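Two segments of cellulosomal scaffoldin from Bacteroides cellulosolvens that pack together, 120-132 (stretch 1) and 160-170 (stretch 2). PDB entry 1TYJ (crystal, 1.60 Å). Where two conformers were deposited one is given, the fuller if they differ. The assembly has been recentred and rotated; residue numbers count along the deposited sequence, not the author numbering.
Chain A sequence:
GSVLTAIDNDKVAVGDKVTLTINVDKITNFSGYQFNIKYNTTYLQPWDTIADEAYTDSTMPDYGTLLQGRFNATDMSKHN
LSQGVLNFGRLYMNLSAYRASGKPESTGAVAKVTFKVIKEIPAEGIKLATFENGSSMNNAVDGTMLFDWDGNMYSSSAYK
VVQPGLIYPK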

# COMPACT_ATOMS: atom_id res chain seq x y z
N GLU A 120 15.91 12.23 12.99
CA GLU A 120 16.92 11.18 12.94
C GLU A 120 16.40 9.82 13.42
O GLU A 120 15.82 9.70 14.51
CB GLU A 120 18.15 11.61 13.74
CG GLU A 120 19.31 10.61 13.68
CD GLU A 120 20.50 11.02 14.54
OE1 GLU A 120 20.71 12.24 14.77
OE2 GLU A 120 21.24 10.11 14.98
N ILE A 121 16.59 8.80 12.58
CA ILE A 121 16.15 7.43 12.96
C ILE A 121 17.08 6.89 14.05
O ILE A 121 18.29 7.02 13.94
CB ILE A 121 16.18 6.48 11.74
CG1 ILE A 121 15.40 7.09 10.54
CG2 ILE A 121 15.70 5.05 12.12
CD1 ILE A 121 13.94 7.48 10.85
N PRO A 122 16.51 6.27 15.09
CA PRO A 122 17.32 5.67 16.17
C PRO A 122 18.23 4.57 15.60
O PRO A 122 17.86 3.91 14.63
CB PRO A 122 16.27 5.03 17.07
CG PRO A 122 14.95 5.62 16.69
CD PRO A 122 15.06 6.09 15.28
N ALA A 123 19.39 4.34 16.23
CA ALA A 123 20.37 3.34 15.74
C ALA A 123 19.77 1.95 15.54
O ALA A 123 20.16 1.27 14.60
CB ALA A 123 21.58 3.24 16.69
N GLU A 124 18.80 1.56 16.37
CA GLU A 124 18.21 0.21 16.24
C GLU A 124 17.23 0.09 15.05
O GLU A 124 16.73 -1.02 14.76
CB GLU A 124 17.49 -0.21 17.52
CG GLU A 124 16.22 0.62 17.85
CD GLU A 124 16.51 1.87 18.68
OE1 GLU A 124 15.53 2.40 19.22
OE2 GLU A 124 17.68 2.33 18.78
N GLY A 125 16.99 1.23 14.37
CA GLY A 125 16.01 1.29 13.27
C GLY A 125 14.57 1.41 13.75
O GLY A 125 14.26 1.28 14.95
N ILE A 126 13.67 1.69 12.80
CA ILE A 126 12.25 1.58 13.03
C ILE A 126 11.63 0.84 11.86
O ILE A 126 12.15 0.85 10.74
CB ILE A 126 11.56 2.98 13.15
CG1 ILE A 126 11.66 3.77 11.83
CG2 ILE A 126 12.19 3.81 14.28
CD1 ILE A 126 10.76 5.05 11.81
N LYS A 127 10.53 0.14 12.13
CA LYS A 127 9.71 -0.45 11.06
C LYS A 127 9.27 0.70 10.15
O LYS A 127 8.79 1.73 10.62
CB LYS A 127 8.50 -1.15 11.68
CG LYS A 127 8.85 -2.44 12.42
CD LYS A 127 7.60 -2.87 13.22
CE LYS A 127 7.79 -4.20 13.94
NZ LYS A 127 6.50 -4.60 14.61
N LEU A 128 9.41 0.53 8.84
CA LEU A 128 8.98 1.66 7.99
C LEU A 128 7.46 1.90 8.11
O LEU A 128 6.99 3.07 8.15
CB LEU A 128 9.35 1.39 6.54
CG LEU A 128 8.97 2.52 5.55
CD1 LEU A 128 9.56 3.87 6.01
CD2 LEU A 128 9.47 2.18 4.13
N ALA A 129 6.71 0.82 8.15
CA ALA A 129 5.26 0.88 8.34
C ALA A 129 4.77 -0.49 8.73
O ALA A 129 5.52 -1.47 8.61
CB ALA A 129 4.57 1.35 7.03
N THR A 130 3.52 -0.56 9.16
CA THR A 130 2.86 -1.82 9.44
C THR A 130 1.47 -1.87 8.78
O THR A 130 0.76 -0.87 8.75
CB THR A 130 2.71 -2.02 10.99
OG1 THR A 130 1.89 -1.01 11.54
CG2 THR A 130 4.08 -2.00 11.68
N PHE A 131 1.07 -3.04 8.25
CA PHE A 131 -0.31 -3.21 7.84
C PHE A 131 -1.09 -3.64 9.10
O PHE A 131 -0.74 -4.66 9.72
CB PHE A 131 -0.39 -4.32 6.80
CG PHE A 131 0.25 -3.98 5.48
CD1 PHE A 131 1.58 -4.32 5.23
CD2 PHE A 131 -0.50 -3.40 4.45
CE1 PHE A 131 2.19 -4.04 3.97
CE2 PHE A 131 0.08 -3.12 3.18
CZ PHE A 131 1.43 -3.44 2.94
N GLU A 132 -2.13 -2.91 9.47
CA GLU A 132 -2.88 -3.27 10.69
C GLU A 132 -4.33 -2.91 10.54
O GLU A 132 -4.64 -1.87 9.98
CB GLU A 132 -2.35 -2.46 11.88
CG GLU A 132 -1.01 -2.84 12.42
CD GLU A 132 -0.67 -2.00 13.67
OE1 GLU A 132 -1.57 -1.83 14.53
OE2 GLU A 132 0.50 -1.52 13.76
N LYS A 160 -1.09 -14.34 2.97
CA LYS A 160 -0.45 -13.81 4.16
C LYS A 160 0.05 -12.39 3.88
O LYS A 160 0.31 -12.05 2.74
CB LYS A 160 0.75 -14.66 4.55
CG LYS A 160 1.92 -14.61 3.58
CD LYS A 160 3.12 -15.40 4.10
CE LYS A 160 3.81 -16.21 3.00
NZ LYS A 160 4.83 -15.46 2.23
N VAL A 161 0.18 -11.60 4.92
CA VAL A 161 0.72 -10.24 4.78
C VAL A 161 2.12 -10.24 5.37
O VAL A 161 2.29 -10.48 6.58
CB VAL A 161 -0.21 -9.21 5.49
CG1 VAL A 161 0.39 -7.79 5.49
CG2 VAL A 161 -1.60 -9.24 4.87
N VAL A 162 3.12 -9.98 4.54
CA VAL A 162 4.50 -9.90 5.02
C VAL A 162 4.78 -8.46 5.43
O VAL A 162 4.77 -7.57 4.60
CB VAL A 162 5.50 -10.37 3.99
CG1 VAL A 162 6.97 -10.38 4.59
CG2 VAL A 162 5.09 -11.80 3.47
N GLN A 163 5.01 -8.24 6.71
CA GLN A 163 5.14 -6.86 7.23
C GLN A 163 6.42 -6.20 6.72
O GLN A 163 7.44 -6.88 6.57
CB GLN A 163 5.11 -6.88 8.79
CG GLN A 163 3.75 -7.30 9.41
CD GLN A 163 2.63 -6.28 9.15
OE1 GLN A 163 2.90 -5.08 8.87
NE2 GLN A 163 1.39 -6.74 9.24
N PRO A 164 6.39 -4.88 6.43
CA PRO A 164 7.60 -4.19 5.99
C PRO A 164 8.79 -4.29 6.94
O PRO A 164 8.64 -4.49 8.19
CB PRO A 164 7.16 -2.73 5.90
CG PRO A 164 5.64 -2.82 5.56
CD PRO A 164 5.21 -3.99 6.46
N GLY A 165 9.97 -4.17 6.35
CA GLY A 165 11.20 -4.15 7.14
C GLY A 165 11.57 -2.80 7.71
O GLY A 165 10.76 -1.84 7.72
N LEU A 166 12.80 -2.74 8.24
CA LEU A 166 13.25 -1.57 8.96
C LEU A 166 14.01 -0.56 8.10
O LEU A 166 14.57 -0.90 7.04
CB LEU A 166 14.19 -2.01 10.10
CG LEU A 166 13.72 -3.10 11.05
CD1 LEU A 166 14.63 -3.10 12.31
CD2 LEU A 166 12.31 -3.07 11.45
N ILE A 167 14.06 0.67 8.59
CA ILE A 167 14.96 1.68 8.07
C ILE A 167 15.88 2.11 9.22
O ILE A 167 15.55 1.96 10.42
CB ILE A 167 14.18 2.90 7.48
CG1 ILE A 167 13.24 3.52 8.53
CG2 ILE A 167 13.44 2.46 6.20
CD1 ILE A 167 12.69 4.94 8.15
N TYR A 168 17.04 2.60 8.83
CA TYR A 168 18.13 2.92 9.75
C TYR A 168 18.72 4.28 9.42
O TYR A 168 18.61 4.74 8.28
CB TYR A 168 19.22 1.89 9.54
CG TYR A 168 18.79 0.46 9.79
CD1 TYR A 168 18.43 -0.38 8.73
CD2 TYR A 168 18.75 -0.05 11.10
CE1 TYR A 168 18.03 -1.70 8.99
CE2 TYR A 168 18.35 -1.34 11.35
CZ TYR A 168 18.01 -2.17 10.30
OH TYR A 168 17.63 -3.48 10.57
N PRO A 169 19.38 4.91 10.40
CA PRO A 169 20.03 6.19 10.11
C PRO A 169 21.29 6.03 9.28
O PRO A 169 22.02 5.04 9.44
CB PRO A 169 20.40 6.72 11.50
CG PRO A 169 20.61 5.44 12.34
CD PRO A 169 19.53 4.51 11.82
N LYS A 170 21.59 7.01 8.42
CA LYS A 170 22.89 7.09 7.77
C LYS A 170 23.95 7.39 8.82
O LYS A 170 25.10 6.94 8.72
CB LYS A 170 22.88 8.19 6.73
CG LYS A 170 22.65 7.69 5.33
CD LYS A 170 22.15 8.81 4.45
CE LYS A 170 22.15 8.45 2.97
NZ LYS A 170 21.58 9.57 2.12
OXT LYS A 170 23.66 8.08 9.81
O HOH W 1 6.51 -3.83 9.90

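The shortest hydrogen bond between the stretches joins a side chain to a backbone. The side-chain carboxamide of Gln163 pairs with the backbone N and O of Phe131: Phe131 N donates to Gln163 OE1 at 2.8 Å, and Gln163 NE2 donates to Phe131 O at 3.0 Å. One carboxamide thus stands in for a strand neighbour where the stretch-2 backbone offers none. Farther along, the pairing is true antiparallel sheet. Ile126 N reaches Ile167 O at 3.0 Å, Ile167 N returns to Ile126 O at 2.9 Å, and Leu128 N extends the ladder to Gly165 O at 2.9 Å. Between these two regions, a water donates to Ala129 O (2.9 Å) and Pro164 O (2.8 Å), bridging two carbonyls that could not bond each other.

Gly125 closes a type I turn, its N bonded to Pro122 O at 2.8 Å. Its positive phi favours glycine, and a CB here would clash with Ile167 O and Tyr168 CE2.

Packing follows the ladder. Ile167 CG1 lies 3.7 Å from Ile126 CG1, and Ile167 CD1 lies 3.9 Å from both Ile121 CD1 and Leu128 CD1. Beside the glutamine clamp, Phe131 CD1 lies 3.7 Å from Val161 CG1 and 3.8 Å from Pro164 CD; at the other end, Pro169 CD rests 3.9 Å from Ile121 CG2.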